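Local atomic coordinates of agmatinase (Deinococcus radiodurans, PDB entry 1WOH), a protein that probably hydrolyses agmatine to putrescine and urea, as a manganese-dependent member of the arginase (ureohydrolase) family. Residues G118-A130 against W157-L170. Sequence-based numbering, arbitrary orientation.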
loop_
_atom_site.group_PDB
_atom_site.type_symbol
_atom_site.label_atom_id
_atom_site.label_comp_id
_atom_site.label_asym_id
_atom_site.label_seq_id
_atom_site.Cartn_x
_atom_site.Cartn_y
_atom_site.Cartn_z
ATOM N N GLY A 118 4.678 13.010 -19.810
ATOM C CA GLY A 118 5.519 11.823 -19.848
ATOM C C GLY A 118 5.001 10.813 -18.834
ATOM O O GLY A 118 4.035 11.115 -18.134
ATOM N N GLY A 119 5.623 9.635 -18.718
ATOM C CA GLY A 119 6.787 9.270 -19.511
ATOM C C GLY A 119 8.091 9.610 -18.813
ATOM O O GLY A 119 8.150 10.606 -18.093
ATOM N N ASP A 120 9.133 8.797 -19.002
ATOM C CA ASP A 120 10.408 9.106 -18.368
ATOM C C ASP A 120 11.003 10.280 -19.127
ATOM O O ASP A 120 10.506 10.648 -20.186
ATOM C CB ASP A 120 11.360 7.892 -18.345
ATOM C CG ASP A 120 11.820 7.454 -19.726
ATOM O OD1 ASP A 120 12.312 8.304 -20.505
ATOM O OD2 ASP A 120 11.703 6.242 -20.018
ATOM N N HIS A 121 12.059 10.878 -18.596
ATOM C CA HIS A 121 12.620 12.056 -19.249
ATOM C C HIS A 121 13.154 11.879 -20.668
ATOM O O HIS A 121 13.294 12.859 -21.411
ATOM C CB HIS A 121 13.699 12.688 -18.367
ATOM C CG HIS A 121 13.737 14.181 -18.467
ATOM N ND1 HIS A 121 14.230 14.987 -17.463
ATOM C CD2 HIS A 121 13.292 15.016 -19.437
ATOM C CE1 HIS A 121 14.079 16.255 -17.808
ATOM N NE2 HIS A 121 13.511 16.300 -19.000
ATOM N N SER A 122 13.437 10.646 -21.065
ATOM C CA SER A 122 13.955 10.430 -22.406
ATOM C C SER A 122 12.979 10.920 -23.475
ATOM O O SER A 122 13.385 11.194 -24.604
ATOM C CB SER A 122 14.264 8.948 -22.640
ATOM O OG SER A 122 13.108 8.240 -23.062
ATOM N N VAL A 123 11.698 11.045 -23.128
ATOM C CA VAL A 123 10.719 11.499 -24.113
ATOM C C VAL A 123 10.936 12.951 -24.557
ATOM O O VAL A 123 10.452 13.354 -25.620
ATOM C CB VAL A 123 9.264 11.338 -23.594
ATOM C CG1 VAL A 123 9.006 9.883 -23.210
ATOM C CG2 VAL A 123 9.015 12.272 -22.420
ATOM N N SER A 124 11.658 13.735 -23.758
ATOM C CA SER A 124 11.913 15.136 -24.104
ATOM C C SER A 124 12.689 15.258 -25.413
ATOM O O SER A 124 12.543 16.243 -26.132
ATOM C CB SER A 124 12.697 15.843 -22.996
ATOM O OG SER A 124 11.955 15.893 -21.793
ATOM N N TYR A 125 13.511 14.261 -25.722
ATOM C CA TYR A 125 14.284 14.302 -26.959
ATOM C C TYR A 125 13.375 14.275 -28.192
ATOM O O TYR A 125 13.380 15.220 -28.982
ATOM C CB TYR A 125 15.307 13.156 -26.992
ATOM C CG TYR A 125 15.875 12.867 -28.369
ATOM C CD1 TYR A 125 16.284 13.903 -29.210
ATOM C CD2 TYR A 125 15.996 11.554 -28.830
ATOM C CE1 TYR A 125 16.799 13.641 -30.485
ATOM C CE2 TYR A 125 16.513 11.277 -30.106
ATOM C CZ TYR A 125 16.908 12.326 -30.924
ATOM O OH TYR A 125 17.397 12.069 -32.189
ATOM N N PRO A 126 12.575 13.206 -28.375
ATOM C CA PRO A 126 11.707 13.184 -29.557
ATOM C C PRO A 126 10.668 14.302 -29.581
ATOM O O PRO A 126 10.253 14.751 -30.650
ATOM C CB PRO A 126 11.093 11.783 -29.520
ATOM C CG PRO A 126 11.142 11.407 -28.070
ATOM C CD PRO A 126 12.489 11.934 -27.634
ATOM N N LEU A 127 10.250 14.753 -28.400
ATOM C CA LEU A 127 9.291 15.850 -28.300
ATOM C C LEU A 127 9.945 17.104 -28.887
ATOM O O LEU A 127 9.365 17.796 -29.730
ATOM C CB LEU A 127 8.941 16.104 -26.829
ATOM C CG LEU A 127 7.567 15.772 -26.245
ATOM C CD1 LEU A 127 6.829 14.765 -27.087
ATOM C CD2 LEU A 127 7.761 15.278 -24.811
ATOM N N LEU A 128 11.162 17.392 -28.438
ATOM C CA LEU A 128 11.875 18.573 -28.910
ATOM C C LEU A 128 12.148 18.566 -30.408
ATOM O O LEU A 128 12.192 19.628 -31.027
ATOM C CB LEU A 128 13.180 18.753 -28.128
ATOM C CG LEU A 128 12.976 19.370 -26.739
ATOM C CD1 LEU A 128 14.247 19.265 -25.901
ATOM C CD2 LEU A 128 12.561 20.840 -26.917
ATOM N N ARG A 129 12.312 17.385 -31.002
ATOM C CA ARG A 129 12.571 17.332 -32.437
ATOM C C ARG A 129 11.440 17.985 -33.225
ATOM O O ARG A 129 11.625 18.387 -34.376
ATOM C CB ARG A 129 12.754 15.887 -32.915
ATOM C CG ARG A 129 14.008 15.205 -32.395
ATOM C CD ARG A 129 14.354 13.946 -33.204
ATOM N NE ARG A 129 13.289 12.948 -33.194
ATOM C CZ ARG A 129 13.427 11.708 -33.658
ATOM N NH1 ARG A 129 14.590 11.316 -34.170
ATOM N NH2 ARG A 129 12.412 10.859 -33.615
ATOM N N ALA A 130 10.270 18.099 -32.606
ATOM C CA ALA A 130 9.126 18.703 -33.275
ATOM C C ALA A 130 9.189 20.229 -33.292
ATOM O O ALA A 130 8.311 20.880 -33.859
ATOM C CB ALA A 130 7.837 18.247 -32.613
ATOM N N TRP A 157 19.992 6.454 -25.626
ATOM C CA TRP A 157 18.618 6.892 -25.386
ATOM C C TRP A 157 18.069 6.804 -23.964
ATOM O O TRP A 157 16.848 6.772 -23.802
ATOM C CB TRP A 157 17.650 6.112 -26.283
ATOM C CG TRP A 157 18.170 5.774 -27.638
ATOM C CD1 TRP A 157 18.375 4.523 -28.147
ATOM C CD2 TRP A 157 18.538 6.691 -28.667
ATOM N NE1 TRP A 157 18.847 4.605 -29.431
ATOM C CE2 TRP A 157 18.957 5.926 -29.778
ATOM C CE3 TRP A 157 18.556 8.086 -28.762
ATOM C CZ2 TRP A 157 19.389 6.508 -30.967
ATOM C CZ3 TRP A 157 18.987 8.667 -29.946
ATOM C CH2 TRP A 157 19.399 7.878 -31.033
ATOM N N SER A 158 18.924 6.749 -22.948
ATOM C CA SER A 158 18.426 6.662 -21.573
ATOM C C SER A 158 17.820 7.993 -21.155
ATOM O O SER A 158 17.924 8.983 -21.882
ATOM C CB SER A 158 19.550 6.302 -20.596
ATOM O OG SER A 158 20.418 7.405 -20.380
ATOM N N ASN A 159 17.307 8.061 -20.168
ATOM C CA ASN A 159 16.742 9.314 -19.693
ATOM C C ASN A 159 17.824 10.267 -19.184
ATOM O O ASN A 159 17.523 11.356 -18.693
ATOM C CB ASN A 159 15.676 9.067 -18.612
ATOM C CG ASN A 159 16.215 8.355 -17.380
ATOM O OD1 ASN A 159 17.251 7.689 -17.450
ATOM N ND2 ASN A 159 15.534 8.498 -16.251
ATOM N N SER A 160 18.910 9.862 -19.093
ATOM C CA SER A 160 19.994 10.741 -18.656
ATOM C C SER A 160 20.595 11.501 -19.849
ATOM O O SER A 160 21.482 12.342 -19.670
ATOM C CB SER A 160 21.105 9.929 -17.978
ATOM O OG SER A 160 20.628 9.271 -16.819
ATOM N N SER A 161 20.098 11.221 -21.054
ATOM C CA SER A 161 20.621 11.844 -22.276
ATOM C C SER A 161 19.668 12.655 -23.169
ATOM O O SER A 161 20.088 13.122 -24.229
ATOM C CB SER A 161 21.235 10.765 -23.177
ATOM O OG SER A 161 22.212 9.993 -22.507
ATOM N N PRO A 162 18.406 12.867 -22.762
ATOM C CA PRO A 162 17.536 13.624 -23.670
ATOM C C PRO A 162 17.990 14.973 -24.217
ATOM O O PRO A 162 17.808 15.249 -25.406
ATOM C CB PRO A 162 16.223 13.714 -22.897
ATOM C CG PRO A 162 16.670 13.749 -21.482
ATOM C CD PRO A 162 17.752 12.685 -21.453
ATOM N N PHE A 163 18.569 15.819 -23.373
ATOM C CA PHE A 163 18.994 17.126 -23.854
ATOM C C PHE A 163 20.265 17.090 -24.683
ATOM O O PHE A 163 20.518 17.990 -25.481
ATOM C CB PHE A 163 19.113 18.099 -22.680
ATOM C CG PHE A 163 17.802 18.356 -22.005
ATOM C CD1 PHE A 163 17.550 17.864 -20.729
ATOM C CD2 PHE A 163 16.789 19.031 -22.677
ATOM C CE1 PHE A 163 16.294 18.038 -20.130
ATOM C CE2 PHE A 163 15.532 19.212 -22.091
ATOM C CZ PHE A 163 15.287 18.713 -20.815
ATOM N N ARG A 164 21.055 16.036 -24.510
ATOM C CA ARG A 164 22.282 15.878 -25.277
ATOM C C ARG A 164 21.855 15.458 -26.684
ATOM O O ARG A 164 22.360 15.981 -27.683
ATOM C CB ARG A 164 23.169 14.802 -24.636
ATOM C CG ARG A 164 24.587 14.731 -25.196
ATOM C CD ARG A 164 25.350 16.032 -24.953
ATOM N NE ARG A 164 26.755 15.915 -25.341
ATOM C CZ ARG A 164 27.728 15.478 -24.545
ATOM N NH1 ARG A 164 27.469 15.116 -23.290
ATOM N NH2 ARG A 164 28.965 15.380 -25.012
ATOM N N ARG A 165 20.909 14.522 -26.757
ATOM C CA ARG A 165 20.394 14.046 -28.037
ATOM C C ARG A 165 19.659 15.187 -28.736
ATOM O O ARG A 165 19.772 15.367 -29.945
ATOM C CB ARG A 165 19.425 12.878 -27.831
ATOM C CG ARG A 165 20.058 11.600 -27.286
ATOM C CD ARG A 165 20.970 10.950 -28.330
ATOM N NE ARG A 165 22.316 11.512 -28.327
ATOM C CZ ARG A 165 23.219 11.269 -27.385
ATOM N NH1 ARG A 165 22.920 10.470 -26.368
ATOM N NH2 ARG A 165 24.423 11.822 -27.453
ATOM N N ALA A 166 18.905 15.960 -27.959
ATOM C CA ALA A 166 18.155 17.081 -28.509
ATOM C C ALA A 166 19.078 18.102 -29.177
ATOM O O ALA A 166 18.845 18.516 -30.318
ATOM C CB ALA A 166 17.332 17.755 -27.398
ATOM N N CYS A 167 20.123 18.511 -28.468
ATOM C CA CYS A 167 21.045 19.499 -29.004
ATOM C C CYS A 167 21.752 19.046 -30.265
ATOM O O CYS A 167 21.913 19.825 -31.202
ATOM C CB CYS A 167 22.064 19.910 -27.937
ATOM S SG CYS A 167 21.365 21.036 -26.695
ATOM N N GLU A 168 22.170 17.788 -30.311
ATOM C CA GLU A 168 22.850 17.321 -31.506
ATOM C C GLU A 168 21.891 17.164 -32.685
ATOM O O GLU A 168 22.311 17.184 -33.840
ATOM C CB GLU A 168 23.614 16.017 -31.229
ATOM C CG GLU A 168 22.887 14.994 -30.404
ATOM C CD GLU A 168 23.697 13.717 -30.225
ATOM O OE1 GLU A 168 24.804 13.776 -29.646
ATOM O OE2 GLU A 168 23.223 12.654 -30.670
ATOM N N ALA A 169 20.599 17.046 -32.402
ATOM C CA ALA A 169 19.613 16.903 -33.466
ATOM C C ALA A 169 18.982 18.238 -33.868
ATOM O O ALA A 169 18.398 18.354 -34.946
ATOM C CB ALA A 169 18.525 15.927 -33.041
ATOM N N LEU A 170 19.117 19.248 -33.012
ATOM C CA LEU A 170 18.514 20.553 -33.277
ATOM C C LEU A 170 19.488 21.712 -33.152
ATOM O O LEU A 170 19.678 22.266 -32.066
ATOM C CB LEU A 170 17.343 20.774 -32.316
ATOM C CG LEU A 170 16.257 19.699 -32.399
ATOM C CD1 LEU A 170 15.426 19.678 -31.119
ATOM C CD2 LEU A 170 15.389 19.966 -33.616
HETATM O O HOH W 1 14.521 6.693 -25.086
HETATM O O HOH W 2 20.372 13.034 -31.557
#
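One face of the Tyr125 ring carries Arg165 CB, a CH-pi contact over the centre of the face with CB 3.5 Å from the ring centroid. Ala169 CB lies at the ring edge, 3.8 Å from Tyr125 CE1. The six-membered ring of Trp157 meets the Tyr125 ring rim to rim, planes 4° apart, with Tyr125 CE2 3.6 Å from Trp157 CZ3. The His121 and Phe163 rings meet obliquely, planes nearly at a right angle, with His121 NE2 3.5 Å from Phe163 CE1. The strongest polar partner of His121 is Ser227, outside the two segments. His121 belongs, with Asp143 and Asp147, to a manganese site that holds no metal in this chain. CG of Tyr125 is anti to the backbone N (chi1 163°), which lays the ring against helix 162-169. A water joins Tyr125 OH, Arg165 O and Glu168 OE2. Replacing Tyr125 by alanine is likely to open a gap under Arg165 CB and leave this water without its tyrosine partner.

The helices 124-128 and 162-169 run 25° from parallel, 8.3 Å apart at closest approach. They follow strands 114-118 and 137-142 of the parallel sheet in this alpha/beta arginase fold. Leu128 CD1 lies 3.7 Å from Ala166 CB and also touches the Phe163 ring. Arg165 NE and NH2 form a side-on salt bridge to both Glu168 oxygens; NH2 also bridges to Asp150. A second water links Ser122 OG to Trp157 O.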